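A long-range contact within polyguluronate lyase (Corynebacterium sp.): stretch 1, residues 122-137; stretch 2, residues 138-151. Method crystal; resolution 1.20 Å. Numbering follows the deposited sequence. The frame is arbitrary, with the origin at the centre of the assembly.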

ATOM      1  N   ASP A 122      -9.470   6.863  11.812  1.00 10.21           N
ATOM      2  CA  ASP A 122     -10.634   7.352  11.082  1.00 10.83           C
ATOM      3  C   ASP A 122     -10.621   7.101   9.581  1.00 10.49           C
ATOM      4  O   ASP A 122     -11.650   6.755   9.005  1.00 11.55           O
ATOM      5  CB  ASP A 122     -10.813   8.846  11.338  1.00 12.52           C
ATOM      6  CG  ASP A 122     -11.229   9.141  12.758  1.00 12.52           C
ATOM      7  OD1 ASP A 122     -12.356   8.755  13.135  1.00 12.00           O
ATOM      8  OD2 ASP A 122     -10.429   9.751  13.495  1.00 15.40           O
ATOM      9  N   ASP A 123      -9.469   7.284   8.941  1.00 10.58           N
ATOM     10  CA  ASP A 123      -9.385   7.079   7.499  1.00 10.78           C
ATOM     11  C   ASP A 123      -7.961   7.314   7.003  1.00  9.58           C
ATOM     12  O   ASP A 123      -7.036   7.473   7.801  1.00  9.23           O
ATOM     13  CB  ASP A 123     -10.364   8.027   6.796  1.00 15.50           C
ATOM     14  CG  ASP A 123     -10.592   7.667   5.341  1.00 16.24           C
ATOM     15  OD1 ASP A 123     -10.760   6.467   5.036  1.00 20.31           O
ATOM     16  OD2 ASP A 123     -10.619   8.590   4.502  1.00 22.38           O
ATOM     17  N   ASP A 124      -7.777   7.314   5.686  1.00  8.78           N
ATOM     18  CA  ASP A 124      -6.452   7.546   5.128  1.00  8.46           C
ATOM     19  C   ASP A 124      -6.054   8.996   5.383  1.00  7.73           C
ATOM     20  O   ASP A 124      -6.883   9.904   5.300  1.00 10.34           O
ATOM     21  CB  ASP A 124      -6.429   7.222   3.627  1.00 10.61           C
ATOM     22  CG  ASP A 124      -7.431   8.033   2.830  1.00 13.23           C
ATOM     23  OD1 ASP A 124      -8.603   8.116   3.247  1.00 16.33           O
ATOM     24  OD2 ASP A 124      -7.047   8.574   1.772  1.00 13.99           O
ATOM     25  N   VAL A 125      -4.783   9.203   5.709  1.00  6.25           N
ATOM     26  CA  VAL A 125      -4.265  10.534   6.004  1.00  6.48           C
ATOM     27  C   VAL A 125      -3.576  11.127   4.777  1.00  5.64           C
ATOM     28  O   VAL A 125      -3.847  12.261   4.387  1.00  6.49           O
ATOM     29  CB  VAL A 125      -3.282  10.468   7.194  1.00  6.49           C
ATOM     30  CG1 VAL A 125      -2.741  11.852   7.514  1.00  7.95           C
ATOM     31  CG2 VAL A 125      -3.990   9.879   8.408  1.00  7.64           C
ATOM     32  N   THR A 126      -2.680  10.350   4.182  1.00  5.12           N
ATOM     33  CA  THR A 126      -1.962  10.759   2.981  1.00  5.25           C
ATOM     34  C   THR A 126      -1.452   9.481   2.333  1.00  4.49           C
ATOM     35  O   THR A 126      -0.969   8.580   3.021  1.00  5.33           O
ATOM     36  CB  THR A 126      -0.783  11.713   3.304  1.00  5.49           C
ATOM     37  OG1 THR A 126      -0.031  11.960   2.110  1.00  5.57           O
ATOM     38  CG2 THR A 126       0.127  11.125   4.368  1.00  7.11           C
ATOM     39  N   VAL A 127      -1.584   9.393   1.013  1.00  4.69           N
ATOM     40  CA  VAL A 127      -1.160   8.200   0.291  1.00  4.70           C
ATOM     41  C   VAL A 127      -0.506   8.547  -1.044  1.00  4.04           C
ATOM     42  O   VAL A 127      -0.628   9.672  -1.536  1.00  4.57           O
ATOM     43  CB  VAL A 127      -2.378   7.261  -0.004  1.00  4.36           C
ATOM     44  CG1 VAL A 127      -3.313   7.208   1.191  1.00  5.78           C
ATOM     45  CG2 VAL A 127      -3.131   7.739  -1.238  1.00  6.23           C
ATOM     46  N   PHE A 128       0.204   7.570  -1.604  1.00  4.56           N
ATOM     47  CA  PHE A 128       0.825   7.699  -2.922  1.00  3.78           C
ATOM     48  C   PHE A 128      -0.238   7.101  -3.839  1.00  3.93           C
ATOM     49  O   PHE A 128      -0.538   5.904  -3.766  1.00  4.66           O
ATOM     50  CB  PHE A 128       2.118   6.886  -3.003  1.00  4.60           C
ATOM     51  CG  PHE A 128       3.321   7.586  -2.422  1.00  4.76           C
ATOM     52  CD1 PHE A 128       4.333   8.061  -3.253  1.00  5.58           C
ATOM     53  CD2 PHE A 128       3.452   7.756  -1.047  1.00  4.66           C
ATOM     54  CE1 PHE A 128       5.457   8.696  -2.725  1.00  6.97           C
ATOM     55  CE2 PHE A 128       4.572   8.390  -0.507  1.00  5.92           C
ATOM     56  CZ  PHE A 128       5.574   8.859  -1.349  1.00  6.85           C
ATOM     57  N   ARG A 129      -0.805   7.947  -4.692  1.00  4.51           N
ATOM     58  CA  ARG A 129      -1.891   7.556  -5.576  1.00  4.69           C
ATOM     59  C   ARG A 129      -1.593   7.813  -7.047  1.00  4.07           C
ATOM     60  O   ARG A 129      -1.317   8.947  -7.446  1.00  4.91           O
ATOM     61  CB  ARG A 129      -3.149   8.330  -5.164  1.00  4.81           C
ATOM     62  CG  ARG A 129      -4.385   8.071  -6.010  1.00  6.19           C
ATOM     63  CD  ARG A 129      -5.524   9.013  -5.626  1.00  6.80           C
ATOM     64  NE  ARG A 129      -6.730   8.737  -6.401  1.00  6.66           N
ATOM     65  CZ  ARG A 129      -7.783   8.067  -5.945  1.00  6.72           C
ATOM     66  NH1 ARG A 129      -7.802   7.608  -4.701  1.00  7.61           N
ATOM     67  NH2 ARG A 129      -8.814   7.829  -6.747  1.00  7.81           N
ATOM     68  N   LEU A 130      -1.658   6.760  -7.855  1.00  4.19           N
ATOM     69  CA  LEU A 130      -1.422   6.894  -9.284  1.00  4.53           C
ATOM     70  C   LEU A 130      -2.742   6.882 -10.047  1.00  4.41           C
ATOM     71  O   LEU A 130      -3.610   6.041  -9.795  1.00  4.97           O
ATOM     72  CB  LEU A 130      -0.546   5.749  -9.809  1.00  4.68           C
ATOM     73  CG  LEU A 130      -0.266   5.757 -11.319  1.00  4.79           C
ATOM     74  CD1 LEU A 130       0.560   6.988 -11.678  1.00  5.19           C
ATOM     75  CD2 LEU A 130       0.468   4.489 -11.729  1.00  5.27           C
ATOM     76  N   GLU A 131      -2.891   7.838 -10.959  1.00  4.18           N
ATOM     77  CA  GLU A 131      -4.062   7.928 -11.826  1.00  4.56           C
ATOM     78  C   GLU A 131      -3.481   8.072 -13.231  1.00  4.75           C
ATOM     79  O   GLU A 131      -3.009   9.144 -13.606  1.00  5.16           O
ATOM     80  CB  GLU A 131      -4.925   9.148 -11.477  1.00  5.03           C
ATOM     81  CG  GLU A 131      -5.404   9.161 -10.033  1.00  6.13           C
ATOM     82  CD  GLU A 131      -6.502  10.178  -9.770  1.00  6.03           C
ATOM     83  OE1 GLU A 131      -6.650  11.134 -10.560  1.00  7.24           O
ATOM     84  OE2 GLU A 131      -7.218  10.027  -8.757  1.00  7.61           O
ATOM     85  N   GLY A 132      -3.492   6.984 -13.998  1.00  5.45           N
ATOM     86  CA  GLY A 132      -2.931   7.022 -15.339  1.00  6.03           C
ATOM     87  C   GLY A 132      -1.422   7.168 -15.241  1.00  5.44           C
ATOM     88  O   GLY A 132      -0.736   6.252 -14.786  1.00  7.28           O
ATOM     89  N   THR A 133      -0.895   8.313 -15.671  1.00  5.42           N
ATOM     90  CA  THR A 133       0.539   8.566 -15.583  1.00  5.49           C
ATOM     91  C   THR A 133       0.801   9.690 -14.583  1.00  4.66           C
ATOM     92  O   THR A 133       1.919  10.192 -14.482  1.00  5.37           O
ATOM     93  CB  THR A 133       1.153   8.963 -16.949  1.00  5.89           C
ATOM     94  OG1 THR A 133       0.581  10.196 -17.398  1.00  6.41           O
ATOM     95  CG2 THR A 133       0.889   7.882 -17.983  1.00  6.91           C
ATOM     96  N   SER A 134      -0.234  10.082 -13.844  1.00  4.90           N
ATOM     97  CA  SER A 134      -0.100  11.143 -12.856  1.00  4.98           C
ATOM     98  C   SER A 134      -0.065  10.576 -11.448  1.00  3.95           C
ATOM     99  O   SER A 134      -1.050  10.014 -10.966  1.00  4.68           O
ATOM    100  CB  SER A 134      -1.248  12.146 -12.986  1.00  5.01           C
ATOM    101  OG  SER A 134      -1.121  12.906 -14.175  1.00  7.63           O
ATOM    102  N   LEU A 135       1.089  10.720 -10.807  1.00  4.29           N
ATOM    103  CA  LEU A 135       1.296  10.243  -9.448  1.00  4.02           C
ATOM    104  C   LEU A 135       1.104  11.411  -8.489  1.00  4.35           C
ATOM    105  O   LEU A 135       1.712  12.470  -8.659  1.00  4.74           O
ATOM    106  CB  LEU A 135       2.711   9.680  -9.300  1.00  5.02           C
ATOM    107  CG  LEU A 135       3.116   9.212  -7.902  1.00  5.17           C
ATOM    108  CD1 LEU A 135       2.203   8.083  -7.439  1.00  6.79           C
ATOM    109  CD2 LEU A 135       4.564   8.760  -7.926  1.00  6.95           C
ATOM    110  N   TYR A 136       0.258  11.208  -7.484  1.00  3.72           N
ATOM    111  CA  TYR A 136      -0.043  12.237  -6.496  1.00  4.21           C
ATOM    112  C   TYR A 136       0.239  11.800  -5.075  1.00  4.91           C
ATOM    113  O   TYR A 136       0.275  10.605  -4.769  1.00  4.75           O
ATOM    114  CB  TYR A 136      -1.532  12.578  -6.507  1.00  5.67           C
ATOM    115  CG  TYR A 136      -2.089  13.057  -7.813  1.00  5.20           C
ATOM    116  CD1 TYR A 136      -2.146  14.413  -8.110  1.00  5.60           C
ATOM    117  CD2 TYR A 136      -2.592  12.154  -8.748  1.00  5.77           C
ATOM    118  CE1 TYR A 136      -2.696  14.863  -9.302  1.00  6.23           C
ATOM    119  CE2 TYR A 136      -3.140  12.591  -9.943  1.00  6.62           C
ATOM    120  CZ  TYR A 136      -3.192  13.946 -10.214  1.00  6.11           C
ATOM    121  OH  TYR A 136      -3.751  14.380 -11.395  1.00  8.29           O
ATOM    122  N   ILE A 137       0.429  12.797  -4.218  1.00  5.37           N
ATOM    123  CA  ILE A 137       0.542  12.578  -2.786  1.00  4.78           C
ATOM    124  C   ILE A 137      -0.770  13.232  -2.360  1.00  4.67           C
ATOM    125  O   ILE A 137      -1.011  14.413  -2.641  1.00  5.26           O
ATOM    126  CB  ILE A 137       1.706  13.331  -2.119  1.00  5.88           C
ATOM    127  CG1 ILE A 137       3.042  12.841  -2.677  1.00  7.84           C
ATOM    128  CG2 ILE A 137       1.635  13.132  -0.600  1.00  6.31           C
ATOM    129  CD1 ILE A 137       3.241  11.357  -2.579  1.00  9.94           C
ATOM    130  N   THR A 138      -1.633  12.460  -1.716  1.00  4.82           N
ATOM    131  CA  THR A 138      -2.932  12.960  -1.300  1.00  5.47           C
ATOM    132  C   THR A 138      -2.907  13.569   0.093  1.00  5.62           C
ATOM    133  O   THR A 138      -1.909  13.490   0.807  1.00  5.47           O
ATOM    134  CB  THR A 138      -3.960  11.825  -1.293  1.00  4.85           C
ATOM    135  OG1 THR A 138      -3.632  10.908  -0.242  1.00  5.15           O
ATOM    136  CG2 THR A 138      -3.950  11.081  -2.626  1.00  5.41           C
ATOM    137  N   LYS A 139      -4.019  14.195   0.459  1.00  5.74           N
ATOM    138  CA  LYS A 139      -4.194  14.782   1.780  1.00  6.75           C
ATOM    139  C   LYS A 139      -5.664  14.586   2.107  1.00  6.92           C
ATOM    140  O   LYS A 139      -6.526  15.283   1.570  1.00  7.07           O
ATOM    141  CB  LYS A 139      -3.857  16.275   1.799  1.00  7.69           C
ATOM    142  CG  LYS A 139      -4.024  16.899   3.182  1.00 11.52           C
ATOM    143  CD  LYS A 139      -3.751  18.393   3.172  1.00 13.85           C
ATOM    144  CE  LYS A 139      -3.955  18.999   4.553  1.00 16.98           C
ATOM    145  NZ  LYS A 139      -5.349  18.816   5.045  1.00 20.47           N
ATOM    146  N   GLY A 140      -5.951  13.624   2.975  1.00  7.19           N
ATOM    147  CA  GLY A 140      -7.333  13.360   3.322  1.00  8.37           C
ATOM    148  C   GLY A 140      -8.118  13.017   2.068  1.00  8.59           C
ATOM    149  O   GLY A 140      -7.669  12.213   1.249  1.00  9.40           O
ATOM    150  N   ASP A 141      -9.281  13.639   1.903  1.00  9.57           N
ATOM    151  CA  ASP A 141     -10.126  13.379   0.743  1.00 10.23           C
ATOM    152  C   ASP A 141      -9.653  14.047  -0.544  1.00  9.29           C
ATOM    153  O   ASP A 141     -10.251  13.840  -1.597  1.00  9.79           O
ATOM    154  CB  ASP A 141     -11.567  13.811   1.025  1.00 13.22           C
ATOM    155  CG  ASP A 141     -12.176  13.077   2.197  1.00 16.28           C
ATOM    156  OD1 ASP A 141     -12.019  11.840   2.268  1.00 17.93           O
ATOM    157  OD2 ASP A 141     -12.819  13.735   3.041  1.00 20.56           O
ATOM    158  N   ASP A 142      -8.594  14.847  -0.468  1.00  8.37           N
ATOM    159  CA  ASP A 142      -8.085  15.512  -1.665  1.00  7.56           C
ATOM    160  C   ASP A 142      -7.118  14.581  -2.387  1.00  6.55           C
ATOM    161  O   ASP A 142      -5.934  14.500  -2.039  1.00  7.02           O
ATOM    162  CB  ASP A 142      -7.375  16.819  -1.304  1.00  8.22           C
ATOM    163  CG  ASP A 142      -6.979  17.627  -2.530  1.00  8.85           C
ATOM    164  OD1 ASP A 142      -7.145  17.127  -3.662  1.00  8.62           O
ATOM    165  OD2 ASP A 142      -6.499  18.767  -2.359  1.00 11.26           O
ATOM    166  N   THR A 143      -7.634  13.890  -3.399  1.00  6.61           N
ATOM    167  CA  THR A 143      -6.847  12.941  -4.182  1.00  6.29           C
ATOM    168  C   THR A 143      -5.769  13.592  -5.045  1.00  6.02           C
ATOM    169  O   THR A 143      -4.881  12.901  -5.546  1.00  6.46           O
ATOM    170  CB  THR A 143      -7.749  12.110  -5.119  1.00  7.18           C
ATOM    171  OG1 THR A 143      -8.438  12.991  -6.015  1.00  8.60           O
ATOM    172  CG2 THR A 143      -8.764  11.304  -4.320  1.00  8.83           C
ATOM    173  N   HIS A 144      -5.847  14.911  -5.222  1.00  5.92           N
ATOM    174  CA  HIS A 144      -4.883  15.633  -6.050  1.00  6.34           C
ATOM    175  C   HIS A 144      -4.101  16.697  -5.276  1.00  6.32           C
ATOM    176  O   HIS A 144      -3.638  17.679  -5.855  1.00  7.08           O
ATOM    177  CB  HIS A 144      -5.606  16.302  -7.225  1.00  7.66           C
ATOM    178  CG  HIS A 144      -6.226  15.338  -8.189  1.00  7.45           C
ATOM    179  ND1 HIS A 144      -7.105  15.739  -9.173  1.00 10.87           N
ATOM    180  CD2 HIS A 144      -6.089  13.998  -8.332  1.00  7.75           C
ATOM    181  CE1 HIS A 144      -7.482  14.688  -9.879  1.00 11.46           C
ATOM    182  NE2 HIS A 144      -6.881  13.619  -9.388  1.00  8.61           N
ATOM    183  N   HIS A 145      -3.949  16.497  -3.972  1.00  5.89           N
ATOM    184  CA  HIS A 145      -3.237  17.449  -3.125  1.00  6.16           C
ATOM    185  C   HIS A 145      -1.923  17.942  -3.735  1.00  5.91           C
ATOM    186  O   HIS A 145      -1.679  19.148  -3.811  1.00  6.61           O
ATOM    187  CB  HIS A 145      -2.978  16.816  -1.758  1.00  6.77           C
ATOM    188  CG  HIS A 145      -2.084  17.627  -0.876  1.00  7.67           C
ATOM    189  ND1 HIS A 145      -2.470  18.827  -0.317  1.00  9.55           N
ATOM    190  CD2 HIS A 145      -0.809  17.416  -0.472  1.00  9.39           C
ATOM    191  CE1 HIS A 145      -1.470  19.319   0.393  1.00  9.72           C
ATOM    192  NE2 HIS A 145      -0.451  18.483   0.315  1.00 10.83           N
ATOM    193  N   LYS A 146      -1.080  17.010  -4.166  1.00  5.64           N
ATOM    194  CA  LYS A 146       0.198  17.364  -4.770  1.00  5.35           C
ATOM    195  C   LYS A 146       0.556  16.419  -5.904  1.00  5.53           C
ATOM    196  O   LYS A 146       0.675  15.212  -5.704  1.00  5.46           O
ATOM    197  CB  LYS A 146       1.315  17.339  -3.718  1.00  6.91           C
ATOM    198  CG  LYS A 146       2.734  17.405  -4.288  1.00  7.49           C
ATOM    199  CD  LYS A 146       3.022  18.708  -5.019  1.00  8.87           C
ATOM    200  CE  LYS A 146       4.447  18.709  -5.557  1.00  9.92           C
ATOM    201  NZ  LYS A 146       4.785  19.971  -6.267  1.00 10.99           N
ATOM    202  N   LEU A 147       0.708  16.972  -7.100  1.00  5.76           N
ATOM    203  CA  LEU A 147       1.104  16.173  -8.249  1.00  5.43           C
ATOM    204  C   LEU A 147       2.616  15.996  -8.167  1.00  5.35           C
ATOM    205  O   LEU A 147       3.359  16.976  -8.157  1.00  6.05           O
ATOM    206  CB  LEU A 147       0.756  16.888  -9.558  1.00  6.52           C
ATOM    207  CG  LEU A 147       1.270  16.202 -10.828  1.00  6.31           C
ATOM    208  CD1 LEU A 147       0.488  14.920 -11.076  1.00  6.38           C
ATOM    209  CD2 LEU A 147       1.138  17.146 -12.016  1.00  6.14           C
ATOM    210  N   VAL A 148       3.070  14.752  -8.080  1.00  5.18           N
ATOM    211  CA  VAL A 148       4.499  14.476  -8.030  1.00  5.89           C
ATOM    212  C   VAL A 148       5.038  14.564  -9.457  1.00  5.36           C
ATOM    213  O   VAL A 148       6.049  15.219  -9.715  1.00  5.73           O
ATOM    214  CB  VAL A 148       4.771  13.071  -7.456  1.00  5.05           C
ATOM    215  CG1 VAL A 148       6.258  12.757  -7.523  1.00  6.16           C
ATOM    216  CG2 VAL A 148       4.275  12.999  -6.016  1.00  6.38           C
ATOM    217  N   THR A 149       4.348  13.902 -10.378  1.00  5.29           N
ATOM    218  CA  THR A 149       4.723  13.914 -11.785  1.00  5.68           C
ATOM    219  C   THR A 149       3.550  13.452 -12.638  1.00  5.11           C
ATOM    220  O   THR A 149       2.773  12.592 -12.222  1.00  5.39           O
ATOM    221  CB  THR A 149       5.924  12.982 -12.075  1.00  6.27           C
ATOM    222  OG1 THR A 149       6.170  12.948 -13.487  1.00  6.91           O
ATOM    223  CG2 THR A 149       5.643  11.567 -11.587  1.00  7.36           C
ATOM    224  N   SER A 150       3.413  14.045 -13.819  1.00  5.46           N
ATOM    225  CA  SER A 150       2.357  13.665 -14.750  1.00  5.44           C
ATOM    226  C   SER A 150       2.981  12.720 -15.772  1.00  5.35           C
ATOM    227  O   SER A 150       2.345  12.337 -16.756  1.00  6.12           O
ATOM    228  CB  SER A 150       1.810  14.901 -15.465  1.00  6.29           C
ATOM    229  OG  SER A 150       2.839  15.574 -16.172  1.00  7.34           O
ATOM    230  N   ASP A 151       4.226  12.333 -15.516  1.00  5.46           N
ATOM    231  CA  ASP A 151       4.963  11.464 -16.419  1.00  5.98           C
ATOM    232  C   ASP A 151       5.469  10.189 -15.741  1.00  5.98           C
ATOM    233  O   ASP A 151       6.596   9.754 -15.985  1.00  7.30           O
ATOM    234  CB  ASP A 151       6.125  12.269 -17.023  1.00  7.47           C
ATOM    235  CG  ASP A 151       6.811  11.562 -18.177  1.00  9.19           C
ATOM    236  OD1 ASP A 151       6.133  10.857 -18.951  1.00  9.21           O
ATOM    237  OD2 ASP A 151       8.040  11.734 -18.322  1.00 13.27           O
TER
HETATM  238  O   HOH W   1     -13.291   9.500   3.023  1.00 39.78           O
HETATM  239  O   HOH W   2      -5.463  10.549   1.602  1.00 10.81           O
HETATM  240  O   HOH W   3     -10.586   9.416   1.734  1.00 49.55           O
HETATM  241  O   HOH W   4      -9.330  11.488  -8.116  1.00  9.66           O

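The two stretches are consecutive in the chain, and together they bury 1005 Å², summed over both sides. Strand 134-137 runs straight into Thr138, and strand 146-149 folds back along it at 135° between N-to-C directions, with a closest axis approach of 4.5 Å.

The backbone ladder sets the frame. Ile137 and Lys146 form an antiparallel hydrogen-bonded pair: Ile137 N donates to Lys146 O at 2.8 Å, and Lys146 N to Ile137 O at 3.0 Å. Farther along, Leu135 N reaches Thr149 O at 2.9 Å. Between these pairs the register slips by one residue, a beta bulge, and its signature is a shared acceptor: Leu135 O takes a short bond from Val148 N (2.7 Å) and a weak one from Thr149 N (3.5 Å). Val148 has phi/psi of -79/-48, away from extended values, and its CA-to-CB bond points toward stretch 1. Its side chain fills the space beside two larger ones: Val148 CG2 lies 3.6 Å from Ile137 CG1, and Val148 CB lies 4.2 Å from Leu135 CG. A compact branched residue suits this pocket, where Ile137 and Leu135 are both buried.

On the other face, Tyr136 is the principal bump. Its flat ring is clasped on opposite faces. Leu147 CD1 sits 4.0 Å from the ring centroid, 25° off the normal, a CH-pi contact; across the ring, His144 makes an offset stack, with centroids 4.3 Å apart and planes at 18°. The t, p rotamer of Leu147 brings its end nearer, and Leu147 CD1 also comes within 3.8 Å of Ser134 CB. The imidazole of His144 serves twice: its face meets Tyr136, while at its edge NE2 donates to Glu131 OE1 at 2.8 Å, with an N-H...O angle of 161°. Glu131 is itself positioned by a salt bridge, Arg129 NE to Glu131 OE2 at 2.7 Å. The Arg129 side chain, extended through chi3 with chi4 at 102°, places its guanidinium against Thr143, whose CB lies over one face, 3.7 Å from Arg129 NE. Water 4 links Glu131 OE2 (2.6 Å) and Thr143 OG1 (2.7 Å). One cost remains nearby: Thr143 O, 3.5 Å from Tyr136 CB, is buried without a polar partner.

Thr138 has the largest covered area, 120 Å², part of which reflects its peptide bond to Ile137. Thr138 N donates to Val127 O (3.0 Å), its OG1 accepts from Val127 N (2.8 Å), and its O accepts from Thr126 OG1 (2.8 Å). The methyl CG2 packs 3.8 Å from Arg129 CB, so threonine supplies both a polar and an apolar surface. Thr138 OG1 also donates to water 2 (2.6 Å), which donates in turn to Asp124 OD2 (2.5 Å) and Gly140 O (2.8 Å). Gly140 N closes this end on Val125 O (2.9 Å, 171°); its positive phi of 58° favours glycine in the type II' turn. At the far end, Thr133 OG1 donates to Ser150 O at 2.8 Å.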